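Local coordinates for protein phosphoribosylaminoimidazole carboxylase, ATPase subunit (Thermus thermophilus, PDB 3AW8) that probably catalyses the ATP-dependent carboxylation of 5-aminoimidazole ribonucleotide to N5-carboxyaminoimidazole ribonucleotide in purine biosynthesis, and binds AMP in its ATP-grasp fold, at residues D96-R99 with E100-F104; A228-L231 with R232-A236; N201-G205 with G206-L210. All blocks are in the same frame, centred on the assembly; numbering follows the deposited sequence.

Contact 1: residues D96-R99 with E100-F104; sequences DRLR and EKTFF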
loop_
_atom_site.group_PDB
_atom_site.type_symbol
_atom_site.label_atom_id
_atom_site.label_comp_id
_atom_site.label_asym_id
_atom_site.label_seq_id
_atom_site.Cartn_x
_atom_site.Cartn_y
_atom_site.Cartn_z
ATOM N N ASP A 96 -32.232 -5.854 -1.520
ATOM C CA ASP A 96 -33.501 -6.472 -1.140
ATOM C C ASP A 96 -33.273 -7.967 -0.949
ATOM O O ASP A 96 -33.004 -8.684 -1.919
ATOM C CB ASP A 96 -34.549 -6.260 -2.227
ATOM C CG ASP A 96 -35.928 -6.701 -1.792
ATOM O OD1 ASP A 96 -36.032 -7.709 -1.056
ATOM O OD2 ASP A 96 -36.908 -6.044 -2.197
ATOM N N ARG A 97 -33.393 -8.440 0.290
ATOM C CA ARG A 97 -33.151 -9.851 0.585
ATOM C C ARG A 97 -33.902 -10.829 -0.308
ATOM O O ARG A 97 -33.330 -11.835 -0.743
ATOM C CB ARG A 97 -33.456 -10.159 2.051
ATOM C CG ARG A 97 -32.448 -9.588 3.024
ATOM C CD ARG A 97 -32.588 -10.258 4.382
ATOM N NE ARG A 97 -31.509 -9.908 5.307
ATOM C CZ ARG A 97 -31.358 -8.713 5.872
ATOM N NH1 ARG A 97 -32.222 -7.739 5.610
ATOM N NH2 ARG A 97 -30.344 -8.492 6.700
ATOM N N LEU A 98 -35.173 -10.546 -0.583
ATOM C CA LEU A 98 -35.961 -11.426 -1.436
ATOM C C LEU A 98 -35.447 -11.361 -2.867
ATOM O O LEU A 98 -35.216 -12.391 -3.504
ATOM C CB LEU A 98 -37.441 -11.038 -1.400
ATOM C CG LEU A 98 -38.339 -11.728 -2.440
ATOM C CD1 LEU A 98 -38.131 -13.229 -2.423
ATOM C CD2 LEU A 98 -39.782 -11.403 -2.148
ATOM N N ARG A 99 -35.269 -10.142 -3.367
ATOM C CA ARG A 99 -34.780 -9.934 -4.722
ATOM C C ARG A 99 -33.415 -10.598 -4.870
ATOM O O ARG A 99 -33.047 -11.055 -5.950
ATOM C CB ARG A 99 -34.688 -8.427 -5.008
ATOM C CG ARG A 99 -34.074 -8.034 -6.349
ATOM C CD ARG A 99 -34.953 -8.401 -7.520
ATOM N NE ARG A 99 -34.421 -7.865 -8.772
ATOM C CZ ARG A 99 -34.360 -6.567 -9.070
ATOM N NH1 ARG A 99 -34.804 -5.660 -8.204
ATOM N NH2 ARG A 99 -33.850 -6.174 -10.231
ATOM N N GLU A 100 -32.678 -10.667 -3.764
ATOM C CA GLU A 100 -31.343 -11.264 -3.751
ATOM C C GLU A 100 -31.423 -12.784 -3.900
ATOM O O GLU A 100 -30.793 -13.373 -4.786
ATOM C CB GLU A 100 -30.641 -10.906 -2.439
ATOM C CG GLU A 100 -29.131 -10.854 -2.514
ATOM C CD GLU A 100 -28.508 -10.436 -1.193
ATOM O OE1 GLU A 100 -27.305 -10.093 -1.171
ATOM O OE2 GLU A 100 -29.225 -10.458 -0.171
ATOM N N LYS A 101 -32.207 -13.407 -3.024
ATOM C CA LYS A 101 -32.390 -14.853 -3.035
ATOM C C LYS A 101 -32.990 -15.368 -4.348
ATOM O O LYS A 101 -32.502 -16.347 -4.916
ATOM C CB LYS A 101 -33.287 -15.275 -1.868
ATOM C CG LYS A 101 -32.569 -15.917 -0.689
ATOM C CD LYS A 101 -31.705 -14.932 0.068
ATOM C CE LYS A 101 -31.434 -15.417 1.493
ATOM N NZ LYS A 101 -30.778 -16.756 1.550
ATOM N N THR A 102 -34.046 -14.718 -4.829
ATOM C CA THR A 102 -34.684 -15.150 -6.071
ATOM C C THR A 102 -33.693 -15.087 -7.217
ATOM O O THR A 102 -33.619 -16.007 -8.032
ATOM C CB THR A 102 -35.905 -14.278 -6.446
ATOM O OG1 THR A 102 -35.462 -12.980 -6.859
ATOM C CG2 THR A 102 -36.850 -14.141 -5.265
ATOM N N PHE A 103 -32.928 -13.998 -7.275
ATOM C CA PHE A 103 -31.933 -13.816 -8.329
ATOM C C PHE A 103 -30.941 -14.982 -8.393
ATOM O O PHE A 103 -30.728 -15.569 -9.458
ATOM C CB PHE A 103 -31.191 -12.489 -8.123
ATOM C CG PHE A 103 -29.996 -12.309 -9.021
ATOM C CD1 PHE A 103 -28.723 -12.678 -8.591
ATOM C CD2 PHE A 103 -30.139 -11.772 -10.295
ATOM C CE1 PHE A 103 -27.609 -12.511 -9.416
ATOM C CE2 PHE A 103 -29.031 -11.603 -11.125
ATOM C CZ PHE A 103 -27.764 -11.973 -10.685
ATOM N N PHE A 104 -30.334 -15.320 -7.258
ATOM C CA PHE A 104 -29.383 -16.425 -7.231
ATOM C C PHE A 104 -30.110 -17.750 -7.400
ATOM O O PHE A 104 -29.606 -18.667 -8.053
ATOM C CB PHE A 104 -28.570 -16.421 -5.926
ATOM C CG PHE A 104 -27.341 -15.563 -5.985
ATOM C CD1 PHE A 104 -27.439 -14.177 -5.964
ATOM C CD2 PHE A 104 -26.086 -16.139 -6.127
ATOM C CE1 PHE A 104 -26.309 -13.377 -6.089
ATOM C CE2 PHE A 104 -24.946 -15.346 -6.252
ATOM C CZ PHE A 104 -25.060 -13.960 -6.234
#
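Leu98 lays its CD1 branch over the methyl of Thr102 one turn further on, CD1 to CG2 being 3.2 Å, and the two side chains meet at a slant. The Thr102 rotamer explains the meeting: at chi1 71° OG1 sits between the backbone N and the carbonyl carbon, which turns CG2 back toward Leu98. OG1 itself lies near Leu98 O and Arg99 O, each at no more than weak hydrogen-bond distance. Beneath these side chains runs the start of a helix, with Asp96 as its N-cap. Asp96 OD1 accepts two weak bonds, from Leu98 N at 3.0 Å and from Arg99 N at 3.4 Å, so first-turn amides that lack a helical acceptor are met by a carboxylate. The main chain then settles into i to i+4 bonding, from Glu100 N to Asp96 O (2.7 Å), Lys101 N to Arg97 O (3.0 Å) and Thr102 N to Leu98 O (2.9 Å). Glu100, its CG anti to N (chi1 -152°), stretches out beside this first turn. Its OE2 stays 6.0 Å from Arg97 NE, too far for an ion pair. Instead Glu100 OE1 accepts from Met259 N, Asp96 OD2 forms salt bridges with Arg139 and Arg140, and Arg97 NH2 reaches a phosphate oxygen of the bound AMP. In the fold, helix 97-107 leans with Leu98 and Thr102 on Phe114 of strand 114-117, with Arg99 and Phe103 on helix 88-94, and with Glu100 and Phe104 on strand 253-260, where Phe104 stacks on Phe256.

Contact 2: residues A228-L231 with R232-A236; sequences AYAL and RAMEA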
loop_
_atom_site.group_PDB
_atom_site.type_symbol
_atom_site.label_atom_id
_atom_site.label_comp_id
_atom_site.label_asym_id
_atom_site.label_seq_id
_atom_site.Cartn_x
_atom_site.Cartn_y
_atom_site.Cartn_z
ATOM N N ALA A 228 -17.812 -20.843 -9.947
ATOM C CA ALA A 228 -18.840 -21.098 -10.946
ATOM C C ALA A 228 -20.088 -20.268 -10.642
ATOM O O ALA A 228 -20.643 -19.600 -11.525
ATOM C CB ALA A 228 -19.180 -22.574 -10.963
ATOM N N TYR A 229 -20.532 -20.311 -9.391
ATOM C CA TYR A 229 -21.700 -19.539 -8.997
ATOM C C TYR A 229 -21.410 -18.055 -9.234
ATOM O O TYR A 229 -22.263 -17.309 -9.723
ATOM C CB TYR A 229 -22.017 -19.757 -7.513
ATOM C CG TYR A 229 -22.341 -21.185 -7.120
ATOM C CD1 TYR A 229 -23.233 -21.953 -7.867
ATOM C CD2 TYR A 229 -21.807 -21.743 -5.963
ATOM C CE1 TYR A 229 -23.592 -23.240 -7.467
ATOM C CE2 TYR A 229 -22.159 -23.031 -5.551
ATOM C CZ TYR A 229 -23.056 -23.774 -6.307
ATOM O OH TYR A 229 -23.437 -25.030 -5.886
ATOM N N ALA A 230 -20.195 -17.636 -8.896
ATOM C CA ALA A 230 -19.792 -16.243 -9.046
ATOM C C ALA A 230 -19.785 -15.781 -10.495
ATOM O O ALA A 230 -20.185 -14.655 -10.794
ATOM C CB ALA A 230 -18.423 -16.035 -8.432
ATOM N N LEU A 231 -19.331 -16.648 -11.392
ATOM C CA LEU A 231 -19.272 -16.310 -12.808
ATOM C C LEU A 231 -20.686 -16.083 -13.330
ATOM O O LEU A 231 -20.950 -15.147 -14.098
ATOM C CB LEU A 231 -18.611 -17.444 -13.592
ATOM C CG LEU A 231 -17.599 -17.043 -14.668
ATOM C CD1 LEU A 231 -17.173 -18.283 -15.427
ATOM C CD2 LEU A 231 -18.200 -16.020 -15.611
ATOM N N ARG A 232 -21.600 -16.946 -12.906
ATOM C CA ARG A 232 -22.977 -16.834 -13.341
ATOM C C ARG A 232 -23.573 -15.498 -12.914
ATOM O O ARG A 232 -24.193 -14.799 -13.714
ATOM C CB ARG A 232 -23.803 -18.005 -12.793
ATOM C CG ARG A 232 -23.466 -19.339 -13.461
ATOM C CD ARG A 232 -24.686 -20.268 -13.540
ATOM N NE ARG A 232 -24.843 -21.122 -12.364
ATOM C CZ ARG A 232 -24.076 -22.177 -12.099
ATOM N NH1 ARG A 232 -23.091 -22.516 -12.927
ATOM N NH2 ARG A 232 -24.294 -22.892 -11.002
ATOM N N ALA A 233 -23.362 -15.138 -11.656
ATOM C CA ALA A 233 -23.884 -13.885 -11.127
ATOM C C ALA A 233 -23.323 -12.661 -11.854
ATOM O O ALA A 233 -24.082 -11.787 -12.291
ATOM C CB ALA A 233 -23.589 -13.788 -9.636
ATOM N N MET A 234 -22.000 -12.597 -11.990
ATOM C CA MET A 234 -21.367 -11.459 -12.655
ATOM C C MET A 234 -21.818 -11.252 -14.102
ATOM O O MET A 234 -22.105 -10.126 -14.510
ATOM C CB MET A 234 -19.840 -11.589 -12.608
ATOM C CG MET A 234 -19.248 -11.484 -11.211
ATOM S SD MET A 234 -17.449 -11.410 -11.236
ATOM C CE MET A 234 -17.008 -13.126 -11.052
ATOM N N GLU A 235 -21.882 -12.333 -14.876
ATOM C CA GLU A 235 -22.296 -12.234 -16.273
ATOM C C GLU A 235 -23.775 -11.916 -16.396
ATOM O O GLU A 235 -24.192 -11.205 -17.307
ATOM C CB GLU A 235 -21.967 -13.525 -17.010
ATOM C CG GLU A 235 -20.492 -13.855 -16.948
ATOM C CD GLU A 235 -20.084 -14.912 -17.943
ATOM O OE1 GLU A 235 -20.640 -16.032 -17.885
ATOM O OE2 GLU A 235 -19.200 -14.618 -18.780
ATOM N N ALA A 236 -24.567 -12.436 -15.470
ATOM C CA ALA A 236 -25.995 -12.175 -15.474
ATOM C C ALA A 236 -26.257 -10.688 -15.260
ATOM O O ALA A 236 -27.218 -10.142 -15.794
ATOM C CB ALA A 236 -26.677 -12.980 -14.375
#
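The backbone from Ala228 to Glu235, part of helix 220-237 in the ATP-grasp domain, is regular alpha helix, evidenced by four successive i to i+4 bonds of 3.0 to 3.1 Å, from Arg232 N to Ala228 O through Glu235 N to Leu231 O. The Arg232 side chain turns back on Tyr229. It leaves anti to the carbonyl carbon (chi1 -71°) and bends at the next two torsions, which carries the guanidinium back along the helix. Arg232 NH2 lies at the edge of the phenol ring, near its plane and so not over the face, 3.4 Å from Tyr229 CD1; the two planes stand 89° apart. Ala228 O lies over one face of the guanidinium, 4.0 Å above its plane and offset toward the rim. Cut back to an alanine, Arg232 would no longer cover the CD1 edge of Tyr229, and Leu107 O is likely to lose its weak donor. On another side of the helix Met234 folds its terminal methyl back, CE to Ala230 CB 4.2 Å, and both residues pack on Ala185 of strand 179-187 and Phe195 of strand 193-204. Ala233 rests on Phe104 and Leu107 of helix 97-107. Leu231 CD2 comes 3.2 Å from Glu235 CD. The chemistry thus differs around the helix: Ala230 and Met234 give the sheet an apolar side, Leu231 meets the exposed Glu235 through its aliphatic branch, Tyr229 OH is hydrogen-bonded to Lys225 NZ one turn earlier, and Arg232 splits its guanidinium between the tyrosine edge (NH2) and a weak bond from NE to Leu107 O.

Contact 3: residues N201-G205 with G206-L210; sequences NRHWG and GILRL. With AMP (adenosine monophosphate), chain C.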
loop_
_atom_site.group_PDB
_atom_site.type_symbol
_atom_site.label_atom_id
_atom_site.label_comp_id
_atom_site.label_asym_id
_atom_site.label_seq_id
_atom_site.Cartn_x
_atom_site.Cartn_y
_atom_site.Cartn_z
ATOM N N ASN A 201 -15.045 -16.794 7.158
ATOM C CA ASN A 201 -15.379 -15.634 7.977
ATOM C C ASN A 201 -16.111 -16.028 9.248
ATOM O O ASN A 201 -17.002 -16.867 9.222
ATOM C CB ASN A 201 -16.237 -14.663 7.160
ATOM C CG ASN A 201 -15.715 -14.482 5.750
ATOM O OD1 ASN A 201 -16.435 -14.705 4.773
ATOM N ND2 ASN A 201 -14.448 -14.089 5.636
ATOM N N ARG A 202 -15.725 -15.424 10.364
ATOM C CA ARG A 202 -16.365 -15.721 11.632
ATOM C C ARG A 202 -17.003 -14.473 12.180
ATOM O O ARG A 202 -16.342 -13.449 12.345
ATOM C CB ARG A 202 -15.353 -16.251 12.641
ATOM C CG ARG A 202 -14.704 -17.533 12.210
ATOM C CD ARG A 202 -13.865 -18.085 13.322
ATOM N NE ARG A 202 -13.225 -19.325 12.914
ATOM C CZ ARG A 202 -12.307 -19.952 13.637
ATOM N NH1 ARG A 202 -11.930 -19.446 14.807
ATOM N NH2 ARG A 202 -11.767 -21.074 13.185
ATOM N N HIS A 203 -18.292 -14.568 12.468
ATOM C CA HIS A 203 -19.032 -13.440 12.988
ATOM C C HIS A 203 -19.336 -13.656 14.452
ATOM O O HIS A 203 -19.362 -14.788 14.928
ATOM C CB HIS A 203 -20.341 -13.281 12.217
ATOM C CG HIS A 203 -20.154 -13.156 10.738
ATOM N ND1 HIS A 203 -19.783 -11.976 10.130
ATOM C CD2 HIS A 203 -20.232 -14.081 9.750
ATOM C CE1 HIS A 203 -19.638 -12.179 8.832
ATOM N NE2 HIS A 203 -19.904 -13.447 8.576
ATOM N N TRP A 204 -19.565 -12.558 15.157
ATOM C CA TRP A 204 -19.893 -12.606 16.561
ATOM C C TRP A 204 -20.585 -11.295 16.891
ATOM O O TRP A 204 -20.024 -10.215 16.676
ATOM C CB TRP A 204 -18.620 -12.780 17.398
ATOM C CG TRP A 204 -18.868 -13.139 18.842
ATOM C CD1 TRP A 204 -18.937 -12.281 19.909
ATOM C CD2 TRP A 204 -19.068 -14.456 19.374
ATOM N NE1 TRP A 204 -19.163 -12.985 21.072
ATOM C CE2 TRP A 204 -19.248 -14.321 20.772
ATOM C CE3 TRP A 204 -19.113 -15.736 18.805
ATOM C CZ2 TRP A 204 -19.466 -15.420 21.606
ATOM C CZ3 TRP A 204 -19.332 -16.830 19.635
ATOM C CH2 TRP A 204 -19.504 -16.664 21.022
ATOM N N GLY A 205 -21.810 -11.394 17.400
ATOM C CA GLY A 205 -22.563 -10.203 17.742
ATOM C C GLY A 205 -23.066 -9.511 16.487
ATOM O O GLY A 205 -23.366 -8.311 16.497
ATOM N N GLY A 206 -23.150 -10.279 15.404
ATOM C CA GLY A 206 -23.614 -9.743 14.144
ATOM C C GLY A 206 -22.557 -8.921 13.428
ATOM O O GLY A 206 -22.889 -8.147 12.519
ATOM N N ILE A 207 -21.291 -9.076 13.824
ATOM C CA ILE A 207 -20.200 -8.331 13.194
ATOM C C ILE A 207 -19.063 -9.262 12.807
ATOM O O ILE A 207 -18.667 -10.110 13.604
ATOM C CB ILE A 207 -19.608 -7.275 14.145
ATOM C CG1 ILE A 207 -20.724 -6.468 14.812
ATOM C CG2 ILE A 207 -18.679 -6.359 13.374
ATOM C CD1 ILE A 207 -20.217 -5.437 15.813
ATOM N N LEU A 208 -18.537 -9.114 11.593
ATOM C CA LEU A 208 -17.415 -9.939 11.156
ATOM C C LEU A 208 -16.264 -9.677 12.132
ATOM O O LEU A 208 -15.888 -8.524 12.369
ATOM C CB LEU A 208 -16.963 -9.557 9.739
ATOM C CG LEU A 208 -15.677 -10.252 9.269
ATOM C CD1 LEU A 208 -15.961 -11.723 9.090
ATOM C CD2 LEU A 208 -15.179 -9.656 7.964
ATOM N N ARG A 209 -15.710 -10.747 12.697
ATOM C CA ARG A 209 -14.618 -10.617 13.654
ATOM C C ARG A 209 -13.301 -11.132 13.118
ATOM O O ARG A 209 -12.259 -10.550 13.391
ATOM C CB ARG A 209 -14.947 -11.370 14.938
ATOM C CG ARG A 209 -16.225 -10.925 15.594
ATOM C CD ARG A 209 -16.124 -9.518 16.156
ATOM N NE ARG A 209 -17.403 -9.106 16.725
ATOM C CZ ARG A 209 -17.558 -8.089 17.565
ATOM N NH1 ARG A 209 -16.510 -7.367 17.946
ATOM N NH2 ARG A 209 -18.762 -7.798 18.034
ATOM N N LEU A 210 -13.346 -12.209 12.344
ATOM C CA LEU A 210 -12.121 -12.789 11.830
ATOM C C LEU A 210 -12.290 -13.443 10.471
ATOM O O LEU A 210 -13.314 -14.074 10.200
ATOM C CB LEU A 210 -11.607 -13.840 12.819
ATOM C CG LEU A 210 -10.299 -14.545 12.459
ATOM C CD1 LEU A 210 -9.132 -13.733 13.009
ATOM C CD2 LEU A 210 -10.286 -15.954 13.040
HETATM P P AMP C . -26.885 -10.580 8.029
HETATM O O1P AMP C . -25.661 -9.973 7.441
HETATM O O2P AMP C . -27.399 -11.783 7.080
HETATM O O3P AMP C . -28.033 -9.458 8.151
HETATM O "O5'" AMP C . -26.556 -11.155 9.514
HETATM C "C5'" AMP C . -25.560 -12.188 9.398
HETATM C "C4'" AMP C . -25.436 -12.942 10.736
HETATM O "O4'" AMP C . -26.668 -13.667 11.059
HETATM C "C3'" AMP C . -24.297 -13.978 10.701
HETATM O "O3'" AMP C . -23.563 -13.956 11.932
HETATM C "C2'" AMP C . -24.994 -15.323 10.455
HETATM O "O2'" AMP C . -24.340 -16.383 11.168
HETATM C "C1'" AMP C . -26.452 -15.112 10.923
HETATM N N9 AMP C . -27.406 -15.691 9.945
HETATM C C8 AMP C . -27.973 -15.049 8.872
HETATM N N7 AMP C . -28.764 -15.853 8.224
HETATM C C5 AMP C . -28.766 -17.059 8.826
HETATM C C6 AMP C . -29.415 -18.301 8.586
HETATM N N6 AMP C . -30.279 -18.448 7.514
HETATM N N1 AMP C . -29.172 -19.336 9.424
HETATM C C2 AMP C . -28.339 -19.214 10.467
HETATM N N3 AMP C . -27.710 -18.064 10.727
HETATM C C4 AMP C . -27.890 -16.976 9.944
#
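His203 and Leu208 meet on one face of the hairpin, where the imidazole crosses the leucine side chain: His203 CE1 lies 3.7 Å from Leu208 CD1, and His203 ND1 3.3 Å from Leu208 CA. With CG anti to the carbonyl carbon (chi1 -55°), His203 brings its CB 3.3 Å from O3' of the AMP ribose. Arg202 and Leu210 run side by side on the other face, the aliphatic CD of Arg202 4.2 Å from Leu210 CD2. Between these pairs the register slips by one residue: Arg202 O accepts from both Arg209 N (2.8 Å) and Leu210 N (3.2 Å), a classic beta bulge. Arg209 bends at chi2 to return toward the turn. Arg209 NE (2.8 Å) and NH2 (3.0 Å) both donate to Trp204 O, side-on, with that oxygen only 5° out of the guanidinium plane. Gly205 and Gly206 close the hairpin with positive phi, and a side chain at Gly206 would collide with Gly205 O. The double grip fixes the rotation of Arg209, whose NH1 also pairs with Glu362, and probably polarises the Trp204 carbonyl; His203 meanwhile lines the AMP pocket, its ring oblique to O3', and a role in ATP binding is predicted.

Contacts 1 and 2 lie on two helices that pack together, 97-107 and 220-237, their centres 14 Å apart, and they touch directly: Phe104 CZ meets Ala233 CB at 3.7 Å and Phe103 CZ meets Ala236 CB at 4.0 Å. Contact 3 stands apart, its centre about 23 Å from that of contact 1 with nearest atoms about 9 Å apart. AMP spans this gap, taking Arg97 NH2 of contact 1 at its phosphate O3P (2.9 Å) and having His203 of contact 3 beside the ribose. Contact 2 touches neither the nucleotide nor contact 3, whose nearest atoms are about 13 Å away across the centre of the chain, although strand 207-213 is followed in the chain by helix 220-237.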